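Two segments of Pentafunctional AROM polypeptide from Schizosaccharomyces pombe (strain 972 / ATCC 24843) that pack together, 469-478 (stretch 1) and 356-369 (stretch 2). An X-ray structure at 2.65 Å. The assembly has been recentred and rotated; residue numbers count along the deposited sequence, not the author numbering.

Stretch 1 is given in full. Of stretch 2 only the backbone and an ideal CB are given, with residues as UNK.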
# COMPACT_ATOMS: atom_id res chain seq x y z
N ALA A 469 -18.94 10.04 17.79
CA ALA A 469 -17.58 10.34 18.25
C ALA A 469 -16.91 11.33 17.31
O ALA A 469 -17.20 11.37 16.12
CB ALA A 469 -16.74 9.07 18.32
N ASP A 470 -15.99 12.11 17.85
CA ASP A 470 -15.24 13.02 17.00
C ASP A 470 -14.58 12.24 15.88
O ASP A 470 -14.05 11.15 16.12
CB ASP A 470 -14.17 13.78 17.79
CG ASP A 470 -14.76 14.83 18.71
OD1 ASP A 470 -15.84 15.40 18.41
OD2 ASP A 470 -14.11 15.08 19.74
N GLY A 471 -14.67 12.80 14.67
CA GLY A 471 -14.07 12.24 13.47
C GLY A 471 -14.74 10.97 12.99
O GLY A 471 -14.13 10.21 12.24
N GLY A 472 -15.98 10.73 13.40
CA GLY A 472 -16.69 9.49 13.07
C GLY A 472 -17.07 9.47 11.61
O GLY A 472 -17.40 10.51 11.06
N VAL A 473 -17.01 8.29 10.98
CA VAL A 473 -17.21 8.16 9.52
C VAL A 473 -18.42 7.30 9.20
O VAL A 473 -18.62 6.24 9.80
CB VAL A 473 -15.96 7.57 8.81
CG1 VAL A 473 -16.19 7.42 7.31
CG2 VAL A 473 -14.73 8.42 9.09
N PHE A 474 -19.23 7.79 8.26
CA PHE A 474 -20.39 7.08 7.73
C PHE A 474 -20.11 6.71 6.28
O PHE A 474 -19.69 7.57 5.51
CB PHE A 474 -21.60 7.99 7.76
CG PHE A 474 -22.80 7.43 7.07
CD1 PHE A 474 -23.70 6.63 7.77
CD2 PHE A 474 -23.04 7.70 5.74
CE1 PHE A 474 -24.82 6.10 7.14
CE2 PHE A 474 -24.16 7.17 5.10
CZ PHE A 474 -25.04 6.37 5.80
N LEU A 475 -20.36 5.46 5.92
CA LEU A 475 -20.20 4.99 4.54
C LEU A 475 -21.48 4.37 4.02
O LEU A 475 -22.03 3.47 4.64
CB LEU A 475 -19.07 3.96 4.46
CG LEU A 475 -18.89 3.21 3.13
CD1 LEU A 475 -18.55 4.17 2.01
CD2 LEU A 475 -17.79 2.18 3.27
N ASP A 476 -21.96 4.81 2.86
CA ASP A 476 -23.08 4.16 2.21
C ASP A 476 -22.54 3.44 1.00
O ASP A 476 -21.86 4.05 0.20
CB ASP A 476 -24.11 5.20 1.77
CG ASP A 476 -25.46 4.59 1.41
OD1 ASP A 476 -25.49 3.49 0.82
OD2 ASP A 476 -26.49 5.23 1.71
N MET A 477 -22.85 2.15 0.87
CA MET A 477 -22.37 1.34 -0.25
C MET A 477 -23.15 1.50 -1.54
O MET A 477 -22.70 1.00 -2.57
CB MET A 477 -22.35 -0.13 0.13
CG MET A 477 -21.36 -0.44 1.22
SD MET A 477 -19.69 0.00 0.70
CE MET A 477 -19.37 -1.27 -0.53
N ALA A 478 -24.29 2.19 -1.52
CA ALA A 478 -25.01 2.48 -2.76
C ALA A 478 -24.54 3.78 -3.43
O ALA A 478 -24.15 4.77 -2.76
CB ALA A 478 -26.51 2.52 -2.49
N UNK A 356 -12.94 -2.26 -0.55
CA UNK A 356 -13.70 -1.05 -0.79
C UNK A 356 -14.18 -0.41 0.51
O UNK A 356 -14.21 0.82 0.63
CB UNK A 356 -14.89 -1.36 -1.70
N UNK A 357 -14.56 -1.25 1.47
CA UNK A 357 -15.00 -0.80 2.78
C UNK A 357 -13.81 -0.48 3.65
O UNK A 357 -13.67 0.64 4.12
CB UNK A 357 -15.88 -1.85 3.45
N UNK A 358 -12.94 -1.45 3.84
CA UNK A 358 -11.78 -1.29 4.69
C UNK A 358 -10.94 -0.09 4.32
O UNK A 358 -10.68 0.76 5.16
CB UNK A 358 -10.92 -2.55 4.64
N UNK A 359 -10.51 -0.02 3.06
CA UNK A 359 -9.58 1.03 2.60
C UNK A 359 -10.20 2.43 2.65
O UNK A 359 -9.48 3.43 2.76
CB UNK A 359 -9.12 0.73 1.17
N UNK A 360 -11.52 2.51 2.50
CA UNK A 360 -12.21 3.79 2.57
C UNK A 360 -12.10 4.37 3.98
O UNK A 360 -11.72 5.52 4.14
CB UNK A 360 -13.68 3.63 2.17
N UNK A 361 -12.41 3.55 4.99
CA UNK A 361 -12.23 3.93 6.39
C UNK A 361 -10.77 4.22 6.71
O UNK A 361 -10.46 5.25 7.31
CB UNK A 361 -12.75 2.83 7.31
N UNK A 362 -9.88 3.34 6.28
CA UNK A 362 -8.44 3.53 6.53
C UNK A 362 -7.97 4.94 6.14
O UNK A 362 -7.24 5.57 6.90
CB UNK A 362 -7.63 2.49 5.76
N UNK A 363 -8.43 5.43 4.98
CA UNK A 363 -8.08 6.77 4.49
C UNK A 363 -8.91 7.91 5.06
O UNK A 363 -8.39 9.02 5.22
CB UNK A 363 -8.21 6.79 2.97
N UNK A 364 -10.17 7.65 5.36
CA UNK A 364 -11.07 8.70 5.86
C UNK A 364 -10.85 9.10 7.31
O UNK A 364 -11.33 10.15 7.72
CB UNK A 364 -12.52 8.24 5.70
N UNK A 365 -10.12 8.29 8.09
CA UNK A 365 -10.04 8.46 9.55
C UNK A 365 -9.04 9.47 10.12
O UNK A 365 -9.22 9.89 11.27
CB UNK A 365 -9.71 7.10 10.16
N UNK A 366 -8.01 9.86 9.36
CA UNK A 366 -6.92 10.74 9.84
C UNK A 366 -6.18 10.07 11.01
O UNK A 366 -5.76 8.92 10.85
CB UNK A 366 -7.47 12.10 10.27
N UNK A 367 -6.02 10.74 12.16
CA UNK A 367 -5.39 10.13 13.34
C UNK A 367 -6.23 9.03 13.97
O UNK A 367 -5.72 7.94 14.24
CB UNK A 367 -5.11 11.21 14.39
N UNK A 368 -7.52 9.32 14.18
CA UNK A 368 -8.53 8.41 14.79
C UNK A 368 -8.27 6.92 14.49
O UNK A 368 -8.33 6.51 13.34
CB UNK A 368 -9.93 8.78 14.29
N UNK A 369 -7.95 6.15 15.52
CA UNK A 369 -7.93 4.68 15.45
C UNK A 369 -9.30 4.17 15.91
O UNK A 369 -9.92 4.76 16.81
CB UNK A 369 -6.81 4.09 16.31

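Stretch 2 runs as a helix roughly antiparallel to strand 472-476 (149° between their directions), then continues as a loop past the turn from Ala 469 to Gly 472. Stretch 1 offers mainly apolar side chains, Val 473, Leu 475 and Met 477, so facing positions call for apolar partners.

At 356, the CB points toward stretch 1, 4.6 Å from Met 477 CE; something small would suit. It is Gly 356, which adds no side chain there.

At 357 the CB points sideways, yet lies 4.5 Å from Leu 475 CD2 and 5.1 Å from Met 477 SD. A branched or longer aliphatic chain could reach both. Ile 357 does: its CG2 is 4.2 Å from Leu 475 CD2, and its CG1 is 3.8 Å from Met 477 SD.

Positions 358 and 359, with nothing of stretch 1 near their CB atoms, are not specified by it; they are Tyr 358 and Asp 359.

At 360 the CB points toward stretch 1, 4.5 Å from Leu 475 CD2, so alanine, valine or threonine would be plausible. Thr 360 sets its CG2 4.2 Å from Leu 475 CD1, while its OG1 donates a very short hydrogen bond (2.5 Å) to Gly 356 O, satisfying the hydroxyl within the helix.

At 361 the CB is sideways, with nothing of stretch 1 within 5.5 Å, so only a long side chain could span the gap to Val 473 and Leu 475; leucine, methionine or an aromatic might. Phe 361 reaches both, with CE1 3.7 Å from Val 473 CG1 and CE2 4.0 Å from Leu 475 CD2. Val 473 O lies at the ring's edge, 3.6 Å from Phe 361 CE1.

Positions 362 and 363 lie out of reach and are Ala 362 and Asn 363; Asn 363 ND2 donates a hydrogen bond to Asp 359 O (2.9 Å).

At 364 the CB points toward stretch 1 and is already 4.1 Å from Val 473 CG2, so a small residue suffices. Ala 364 CB makes that contact, and Ala 364 O also lies 4.1 Å from Val 473 CG2.

At 365 the CB is sideways, 5.3 Å from Val 473 CG2, which favours a longer apolar chain. Leu 365 brings CD2 to 3.8 Å from Val 473 CG2.

At 366, phi 61° with psi -127° favours glycine above all; the deposited residue is nevertheless Asp 366, whose OD2 is hydrogen-bonded elsewhere in the structure. Position 367, without contact, is Gly 367.

At 368 the CB points toward stretch 1, 4.9 Å from Gly 471 O, and a modest apolar group fits. Val 368 places CG2 4.0 Å from Asp 470 O and 4.4 Å from Gly 471 CA. Position 369, out of reach, is Ser 369.

Stretch 2 (356-369) GIYDTFANALDGVS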
# COMPACT_ATOMS: atom_id res chain seq x y z
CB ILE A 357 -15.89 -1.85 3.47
CG1 ILE A 357 -17.13 -2.13 2.59
CG2 ILE A 357 -16.33 -1.37 4.85
CD1 ILE A 357 -17.95 -3.32 3.03
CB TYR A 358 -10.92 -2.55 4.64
CG TYR A 358 -9.74 -2.48 5.55
CD1 TYR A 358 -8.54 -1.94 5.11
CD2 TYR A 358 -9.83 -2.89 6.88
CE1 TYR A 358 -7.45 -1.84 5.96
CE2 TYR A 358 -8.75 -2.80 7.74
CZ TYR A 358 -7.56 -2.27 7.28
OH TYR A 358 -6.47 -2.15 8.09
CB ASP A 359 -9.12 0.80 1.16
CG ASP A 359 -8.29 -0.48 0.96
OD1 ASP A 359 -8.00 -1.24 1.91
OD2 ASP A 359 -7.91 -0.71 -0.21
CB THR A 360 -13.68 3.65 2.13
OG1 THR A 360 -13.72 3.23 0.77
CG2 THR A 360 -14.42 4.96 2.26
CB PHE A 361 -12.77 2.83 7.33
CG PHE A 361 -14.26 2.87 7.50
CD1 PHE A 361 -14.86 3.83 8.31
CD2 PHE A 361 -15.08 1.94 6.87
CE1 PHE A 361 -16.24 3.88 8.46
CE2 PHE A 361 -16.46 1.98 7.03
CZ PHE A 361 -17.04 2.95 7.82
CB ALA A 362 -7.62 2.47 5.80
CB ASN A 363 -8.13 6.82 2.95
CG ASN A 363 -6.91 6.16 2.31
OD1 ASN A 363 -5.93 6.83 1.96
ND2 ASN A 363 -6.96 4.83 2.19
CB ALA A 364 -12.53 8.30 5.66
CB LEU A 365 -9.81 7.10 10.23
CG LEU A 365 -11.02 6.16 10.33
CD1 LEU A 365 -10.55 4.79 10.78
CD2 LEU A 365 -12.11 6.68 11.27
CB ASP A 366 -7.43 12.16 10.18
CG ASP A 366 -8.00 12.88 8.96
OD1 ASP A 366 -7.30 12.92 7.93
OD2 ASP A 366 -9.13 13.42 9.04
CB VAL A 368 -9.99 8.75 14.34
CG1 VAL A 368 -11.00 7.75 14.91
CG2 VAL A 368 -10.40 10.17 14.74
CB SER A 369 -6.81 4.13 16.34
OG SER A 369 -6.97 2.75 16.63
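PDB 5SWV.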